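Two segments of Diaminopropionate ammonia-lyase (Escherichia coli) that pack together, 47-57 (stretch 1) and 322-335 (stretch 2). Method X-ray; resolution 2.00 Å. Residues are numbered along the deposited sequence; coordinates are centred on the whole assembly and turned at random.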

ATOM      1  N   LEU B  47     -17.311   2.486  -7.983  1.00 21.13           N
ATOM      2  CA  LEU B  47     -16.610   3.599  -8.581  1.00 21.13           C
ATOM      3  C   LEU B  47     -16.045   4.429  -7.434  1.00 21.32           C
ATOM      4  O   LEU B  47     -16.785   5.151  -6.767  1.00 22.56           O
ATOM      5  CB  LEU B  47     -17.567   4.455  -9.410  1.00 21.88           C
ATOM      6  CG  LEU B  47     -16.906   5.597 -10.191  1.00 21.78           C
ATOM      7  CD1 LEU B  47     -15.955   5.009 -11.228  1.00 20.94           C
ATOM      8  CD2 LEU B  47     -17.944   6.460 -10.884  1.00 22.89           C
ATOM      9  N   CYS B  48     -14.744   4.326  -7.207  1.00 20.95           N
ATOM     10  CA  CYS B  48     -14.159   4.892  -5.985  1.00 21.25           C
ATOM     11  C   CYS B  48     -13.706   6.328  -6.224  1.00 20.94           C
ATOM     12  O   CYS B  48     -13.077   6.619  -7.243  1.00 20.54           O
ATOM     13  CB  CYS B  48     -12.990   4.032  -5.505  1.00 20.97           C
ATOM     14  SG  CYS B  48     -13.348   2.262  -5.390  1.00 23.26           S
ATOM     15  N   ALA B  49     -14.023   7.219  -5.293  1.00 21.14           N
ATOM     16  CA  ALA B  49     -13.615   8.598  -5.410  1.00 20.95           C
ATOM     17  C   ALA B  49     -12.281   8.799  -4.691  1.00 20.25           C
ATOM     18  O   ALA B  49     -12.210   8.725  -3.468  1.00 20.47           O
ATOM     19  CB  ALA B  49     -14.691   9.531  -4.856  1.00 22.37           C
ATOM     20  N   LEU B  50     -11.220   9.042  -5.448  1.00 19.11           N
ATOM     21  CA  LEU B  50      -9.939   9.249  -4.810  1.00 18.86           C
ATOM     22  C   LEU B  50      -9.768  10.761  -4.619  1.00 19.52           C
ATOM     23  O   LEU B  50      -8.956  11.381  -5.276  1.00 19.23           O
ATOM     24  CB  LEU B  50      -8.793   8.606  -5.612  1.00 17.79           C
ATOM     25  CG  LEU B  50      -8.929   7.117  -5.955  1.00 17.35           C
ATOM     26  CD1 LEU B  50      -7.698   6.659  -6.730  1.00 16.77           C
ATOM     27  CD2 LEU B  50      -9.128   6.220  -4.724  1.00 17.32           C
ATOM     28  N   ASP B  51     -10.581  11.329  -3.732  1.00 20.70           N
ATOM     29  CA  ASP B  51     -10.611  12.784  -3.495  1.00 22.02           C
ATOM     30  C   ASP B  51      -9.272  13.373  -3.042  1.00 21.67           C
ATOM     31  O   ASP B  51      -8.856  14.451  -3.513  1.00 22.23           O
ATOM     32  CB  ASP B  51     -11.683  13.161  -2.467  1.00 23.56           C
ATOM     33  CG  ASP B  51     -13.110  13.019  -2.998  1.00 25.05           C
ATOM     34  OD1 ASP B  51     -13.354  12.728  -4.203  1.00 25.23           O
ATOM     35  OD2 ASP B  51     -14.024  13.215  -2.181  1.00 26.70           O
ATOM     36  N   ASP B  52      -8.627  12.712  -2.086  1.00 21.22           N
ATOM     37  CA  ASP B  52      -7.399  13.266  -1.535  1.00 21.18           C
ATOM     38  C   ASP B  52      -6.262  13.191  -2.558  1.00 20.44           C
ATOM     39  O   ASP B  52      -5.448  14.130  -2.660  1.00 20.60           O
ATOM     40  CB  ASP B  52      -7.038  12.603  -0.194  1.00 21.54           C
ATOM     41  CG  ASP B  52      -8.030  12.958   0.893  1.00 22.81           C
ATOM     42  OD1 ASP B  52      -8.586  14.063   0.822  1.00 24.01           O
ATOM     43  OD2 ASP B  52      -8.284  12.156   1.806  1.00 23.15           O
ATOM     44  N   LEU B  53      -6.245  12.122  -3.352  1.00 19.39           N
ATOM     45  CA  LEU B  53      -5.274  12.007  -4.453  1.00 19.18           C
ATOM     46  C   LEU B  53      -5.550  13.078  -5.530  1.00 19.93           C
ATOM     47  O   LEU B  53      -4.608  13.666  -6.112  1.00 19.97           O
ATOM     48  CB  LEU B  53      -5.269  10.576  -5.059  1.00 18.17           C
ATOM     49  CG  LEU B  53      -4.079  10.219  -5.975  1.00 17.70           C
ATOM     50  CD1 LEU B  53      -2.816   9.979  -5.134  1.00 17.69           C
ATOM     51  CD2 LEU B  53      -4.345   9.027  -6.893  1.00 17.00           C
ATOM     52  N   ALA B  54      -6.837  13.355  -5.779  1.00 20.58           N
ATOM     53  CA  ALA B  54      -7.198  14.384  -6.751  1.00 21.76           C
ATOM     54  C   ALA B  54      -6.711  15.770  -6.294  1.00 23.30           C
ATOM     55  O   ALA B  54      -6.171  16.544  -7.091  1.00 23.63           O
ATOM     56  CB  ALA B  54      -8.704  14.387  -7.001  1.00 22.38           C
ATOM     57  N   ASN B  55      -6.882  16.070  -5.008  1.00 24.42           N
ATOM     58  CA  ASN B  55      -6.342  17.305  -4.425  1.00 26.15           C
ATOM     59  C   ASN B  55      -4.807  17.385  -4.573  1.00 25.65           C
ATOM     60  O   ASN B  55      -4.277  18.380  -5.060  1.00 26.13           O
ATOM     61  CB  ASN B  55      -6.769  17.403  -2.961  1.00 28.04           C
ATOM     62  CG  ASN B  55      -6.255  18.651  -2.273  1.00 30.38           C
ATOM     63  OD1 ASN B  55      -6.502  19.763  -2.712  1.00 32.31           O
ATOM     64  ND2 ASN B  55      -5.545  18.469  -1.169  1.00 31.72           N
ATOM     65  N   LEU B  56      -4.104  16.319  -4.192  1.00 24.05           N
ATOM     66  CA  LEU B  56      -2.647  16.261  -4.373  1.00 23.69           C
ATOM     67  C   LEU B  56      -2.201  16.474  -5.836  1.00 23.49           C
ATOM     68  O   LEU B  56      -1.222  17.173  -6.092  1.00 23.92           O
ATOM     69  CB  LEU B  56      -2.092  14.919  -3.875  1.00 22.37           C
ATOM     70  CG  LEU B  56      -0.563  14.744  -3.937  1.00 22.47           C
ATOM     71  CD1 LEU B  56       0.201  15.688  -2.983  1.00 23.01           C
ATOM     72  CD2 LEU B  56      -0.222  13.301  -3.624  1.00 21.77           C
ATOM     73  N   PHE B  57      -2.928  15.880  -6.783  1.00 22.76           N
ATOM     74  CA  PHE B  57      -2.537  15.945  -8.181  1.00 22.94           C
ATOM     75  C   PHE B  57      -3.038  17.201  -8.856  1.00 24.21           C
ATOM     76  O   PHE B  57      -2.728  17.425 -10.018  1.00 25.12           O
ATOM     77  CB  PHE B  57      -3.062  14.724  -8.971  1.00 22.04           C
ATOM     78  CG  PHE B  57      -2.330  13.445  -8.687  1.00 21.04           C
ATOM     79  CD1 PHE B  57      -1.293  13.392  -7.763  1.00 21.07           C
ATOM     80  CD2 PHE B  57      -2.717  12.266  -9.319  1.00 20.35           C
ATOM     81  CE1 PHE B  57      -0.637  12.196  -7.499  1.00 20.65           C
ATOM     82  CE2 PHE B  57      -2.062  11.077  -9.050  1.00 19.88           C
ATOM     83  CZ  PHE B  57      -1.025  11.044  -8.137  1.00 19.63           C
ATOM     84  N   ARG B 322       1.018   0.641  -6.780  1.00 18.22           N
ATOM     85  CA  ARG B 322       1.355   1.055  -5.409  1.00 18.73           C
ATOM     86  C   ARG B 322       0.480   2.191  -4.896  1.00 17.35           C
ATOM     87  O   ARG B 322       0.103   2.213  -3.702  1.00 17.46           O
ATOM     88  CB  ARG B 322       2.822   1.464  -5.317  1.00 20.03           C
ATOM     89  CG  ARG B 322       3.783   0.298  -5.548  1.00 22.10           C
ATOM     90  CD  ARG B 322       5.223   0.728  -5.355  1.00 23.51           C
ATOM     91  NE  ARG B 322       6.080  -0.202  -6.061  1.00 26.30           N
ATOM     92  CZ  ARG B 322       6.731   0.086  -7.170  1.00 26.81           C
ATOM     93  NH1 ARG B 322       6.662   1.306  -7.697  1.00 26.35           N
ATOM     94  NH2 ARG B 322       7.469  -0.840  -7.716  1.00 28.71           N
ATOM     95  N   VAL B 323       0.208   3.150  -5.773  1.00 16.58           N
ATOM     96  CA  VAL B 323      -0.565   4.365  -5.397  1.00 15.74           C
ATOM     97  C   VAL B 323      -2.012   3.953  -5.078  1.00 15.14           C
ATOM     98  O   VAL B 323      -2.593   4.406  -4.090  1.00 15.01           O
ATOM     99  CB  VAL B 323      -0.558   5.420  -6.533  1.00 15.77           C
ATOM    100  CG1 VAL B 323      -1.567   6.557  -6.271  1.00 15.03           C
ATOM    101  CG2 VAL B 323       0.850   5.982  -6.764  1.00 16.41           C
ATOM    102  N   LEU B 324      -2.580   3.072  -5.917  1.00 14.76           N
ATOM    103  CA  LEU B 324      -3.916   2.522  -5.672  1.00 14.50           C
ATOM    104  C   LEU B 324      -3.996   1.625  -4.433  1.00 15.23           C
ATOM    105  O   LEU B 324      -4.996   1.668  -3.713  1.00 15.71           O
ATOM    106  CB  LEU B 324      -4.426   1.734  -6.905  1.00 14.25           C
ATOM    107  CG  LEU B 324      -4.781   2.583  -8.114  1.00 13.83           C
ATOM    108  CD1 LEU B 324      -4.997   1.724  -9.378  1.00 13.75           C
ATOM    109  CD2 LEU B 324      -6.009   3.416  -7.834  1.00 13.63           C
ATOM    110  N   GLY B 325      -2.950   0.835  -4.185  1.00 15.75           N
ATOM    111  CA  GLY B 325      -2.944  -0.137  -3.104  1.00 16.70           C
ATOM    112  C   GLY B 325      -2.610   0.462  -1.741  1.00 17.26           C
ATOM    113  O   GLY B 325      -2.851  -0.177  -0.709  1.00 17.93           O
ATOM    114  N   ASN B 326      -2.034   1.665  -1.723  1.00 17.06           N
ATOM    115  CA  ASN B 326      -1.761   2.342  -0.461  1.00 18.03           C
ATOM    116  C   ASN B 326      -2.128   3.799  -0.649  1.00 17.90           C
ATOM    117  O   ASN B 326      -1.276   4.635  -0.930  1.00 17.93           O
ATOM    118  CB  ASN B 326      -0.295   2.147  -0.009  1.00 18.88           C
ATOM    119  CG  ASN B 326       0.010   2.816   1.328  1.00 19.82           C
ATOM    120  OD1 ASN B 326      -0.814   3.567   1.884  1.00 20.15           O
ATOM    121  ND2 ASN B 326       1.228   2.600   1.825  1.00 20.68           N
ATOM    122  N   PRO B 327      -3.426   4.092  -0.504  1.00 17.87           N
ATOM    123  CA  PRO B 327      -3.959   5.370  -0.933  1.00 17.49           C
ATOM    124  C   PRO B 327      -3.468   6.557  -0.103  1.00 18.10           C
ATOM    125  O   PRO B 327      -2.903   6.408   1.002  1.00 18.79           O
ATOM    126  CB  PRO B 327      -5.485   5.190  -0.818  1.00 17.61           C
ATOM    127  CG  PRO B 327      -5.675   4.033   0.106  1.00 18.20           C
ATOM    128  CD  PRO B 327      -4.486   3.133  -0.113  1.00 17.92           C
ATOM    129  N   TYR B 328      -3.685   7.732  -0.670  1.00 17.96           N
ATOM    130  CA  TYR B 328      -3.340   8.997  -0.035  1.00 18.63           C
ATOM    131  C   TYR B 328      -4.479   9.472   0.840  1.00 19.17           C
ATOM    132  O   TYR B 328      -5.661   9.235   0.518  1.00 18.73           O
ATOM    133  CB  TYR B 328      -3.073  10.060  -1.110  1.00 19.06           C
ATOM    134  CG  TYR B 328      -2.251  11.236  -0.608  1.00 20.38           C
ATOM    135  CD1 TYR B 328      -0.917  11.055  -0.265  1.00 20.96           C
ATOM    136  CD2 TYR B 328      -2.795  12.515  -0.488  1.00 21.53           C
ATOM    137  CE1 TYR B 328      -0.141  12.105   0.200  1.00 22.41           C
ATOM    138  CE2 TYR B 328      -2.016  13.589  -0.031  1.00 22.82           C
ATOM    139  CZ  TYR B 328      -0.683  13.354   0.304  1.00 23.35           C
ATOM    140  OH  TYR B 328       0.151  14.348   0.775  1.00 25.94           O
ATOM    141  N   GLY B 329      -4.135  10.166   1.933  1.00 20.04           N
ATOM    142  CA  GLY B 329      -5.144  10.788   2.795  1.00 21.29           C
ATOM    143  C   GLY B 329      -6.119   9.735   3.300  1.00 21.51           C
ATOM    144  O   GLY B 329      -5.712   8.688   3.822  1.00 21.45           O
ATOM    145  N   ASN B 330      -7.410   9.998   3.141  1.00 21.87           N
ATOM    146  CA  ASN B 330      -8.438   9.055   3.593  1.00 22.47           C
ATOM    147  C   ASN B 330      -9.086   8.275   2.444  1.00 21.41           C
ATOM    148  O   ASN B 330     -10.124   7.649   2.630  1.00 22.00           O
ATOM    149  CB  ASN B 330      -9.509   9.803   4.414  1.00 24.23           C
ATOM    150  CG  ASN B 330      -8.943  10.413   5.680  1.00 25.70           C
ATOM    151  OD1 ASN B 330      -9.259  11.562   6.049  1.00 27.36           O
ATOM    152  ND2 ASN B 330      -8.100   9.660   6.357  1.00 25.65           N
ATOM    153  N   ASP B 331      -8.458   8.296   1.275  1.00 20.12           N
ATOM    154  CA  ASP B 331      -9.041   7.692   0.070  1.00 19.64           C
ATOM    155  C   ASP B 331      -9.241   6.190   0.259  1.00 19.65           C
ATOM    156  O   ASP B 331      -8.487   5.561   1.021  1.00 19.99           O
ATOM    157  CB  ASP B 331      -8.142   7.918  -1.137  1.00 18.65           C
ATOM    158  CG  ASP B 331      -8.255   9.325  -1.710  1.00 19.27           C
ATOM    159  OD1 ASP B 331      -9.119  10.097  -1.271  1.00 20.60           O
ATOM    160  OD2 ASP B 331      -7.464   9.668  -2.606  1.00 18.82           O
ATOM    161  N   PRO B 332     -10.239   5.597  -0.435  1.00 19.60           N
ATOM    162  CA  PRO B 332     -10.364   4.126  -0.378  1.00 19.63           C
ATOM    163  C   PRO B 332      -9.203   3.438  -1.115  1.00 18.53           C
ATOM    164  O   PRO B 332      -8.652   4.004  -2.062  1.00 17.97           O
ATOM    165  CB  PRO B 332     -11.697   3.856  -1.122  1.00 20.14           C
ATOM    166  CG  PRO B 332     -11.806   5.013  -2.074  1.00 19.60           C
ATOM    167  CD  PRO B 332     -11.263   6.202  -1.309  1.00 19.71           C
ATOM    168  N   ARG B 333      -8.847   2.233  -0.660  1.00 18.46           N
ATOM    169  CA  ARG B 333      -7.753   1.436  -1.205  1.00 17.75           C
ATOM    170  C   ARG B 333      -8.282   0.516  -2.314  1.00 17.33           C
ATOM    171  O   ARG B 333      -9.381   0.010  -2.186  1.00 18.13           O
ATOM    172  CB  ARG B 333      -7.185   0.573  -0.075  1.00 18.60           C
ATOM    173  CG  ARG B 333      -6.164  -0.472  -0.500  1.00 18.74           C
ATOM    174  CD  ARG B 333      -5.326  -0.870   0.705  1.00 20.07           C
ATOM    175  NE  ARG B 333      -4.657  -2.153   0.502  1.00 20.75           N
ATOM    176  CZ  ARG B 333      -5.114  -3.294   1.012  1.00 22.63           C
ATOM    177  NH1 ARG B 333      -6.193  -3.276   1.795  1.00 24.27           N
ATOM    178  NH2 ARG B 333      -4.471  -4.434   0.827  1.00 22.95           N
ATOM    179  N   ILE B 334      -7.486   0.296  -3.365  1.00 16.40           N
ATOM    180  CA  ILE B 334      -7.890  -0.501  -4.532  1.00 16.36           C
ATOM    181  C   ILE B 334      -6.749  -1.465  -4.893  1.00 16.53           C
ATOM    182  O   ILE B 334      -5.580  -1.065  -4.984  1.00 16.28           O
ATOM    183  CB  ILE B 334      -8.233   0.413  -5.749  1.00 15.72           C
ATOM    184  CG1 ILE B 334      -9.457   1.307  -5.438  1.00 15.93           C
ATOM    185  CG2 ILE B 334      -8.428  -0.414  -7.009  1.00 15.50           C
ATOM    186  CD1 ILE B 334      -9.709   2.441  -6.424  1.00 15.71           C
ATOM    187  N   ILE B 335      -7.087  -2.744  -5.069  1.00 17.29           N
ATOM    188  CA  ILE B 335      -6.107  -3.766  -5.441  1.00 18.02           C
ATOM    189  C   ILE B 335      -6.160  -3.814  -6.971  1.00 18.03           C
ATOM    190  O   ILE B 335      -7.189  -4.184  -7.553  1.00 18.43           O
ATOM    191  CB  ILE B 335      -6.448  -5.153  -4.845  1.00 19.13           C
ATOM    192  CG1 ILE B 335      -6.594  -5.097  -3.303  1.00 19.77           C
ATOM    193  CG2 ILE B 335      -5.423  -6.190  -5.275  1.00 19.72           C
ATOM    194  CD1 ILE B 335      -5.450  -4.430  -2.571  1.00 19.88           C
TER

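The contact, burying 655 Å² over both sides, centres on the buried carboxylate of Asp331, which points at the first turn of the helix beginning at Asp51. With chi1 at -78° (m) and chi2 near -7°, its two oxygens meet successive free backbone amides: Asp52 N donates to Asp331 OD1 (2.8 Å, 162°) and Leu53 N to Asp331 OD2 (2.8 Å, 155°). These amides lack partners within the helix, whose backbone i to i-4 bonding starts with Ala54 N to Leu50 O, so an acidic side chain suits the place. Asp51 N lies 3.1 Å from Asp331 OD1, at too poor an angle to bond.

Asp52 reciprocates. Its m rotamer (chi1 -68°) brings Asp52 OD2 to Asn330 N, 2.7 Å away at 171°, inside the type II' turn from Tyr328 to Asp331. Gly329 there has phi 57°, which favours glycine, and an ideal CB would sit 2.4 Å from Asp52 OD2, a clash.

Apolar packing flanks this polar centre. Leu56 (t, p) sets CD2 3.8 Å from the Tyr328 ring centroid, 5° off the normal, a CH-pi contact over the face. Leu53, also t, p, places CD2 3.8 Å from Val323 CG1 and CD1 4.0 Å from Tyr328 CB. Leu50, m, t, extends CD1 to Leu324 CD2 (3.8 Å), while Cys48 CB meets Pro332 CG and Ile334 CD1, both at 3.8 Å.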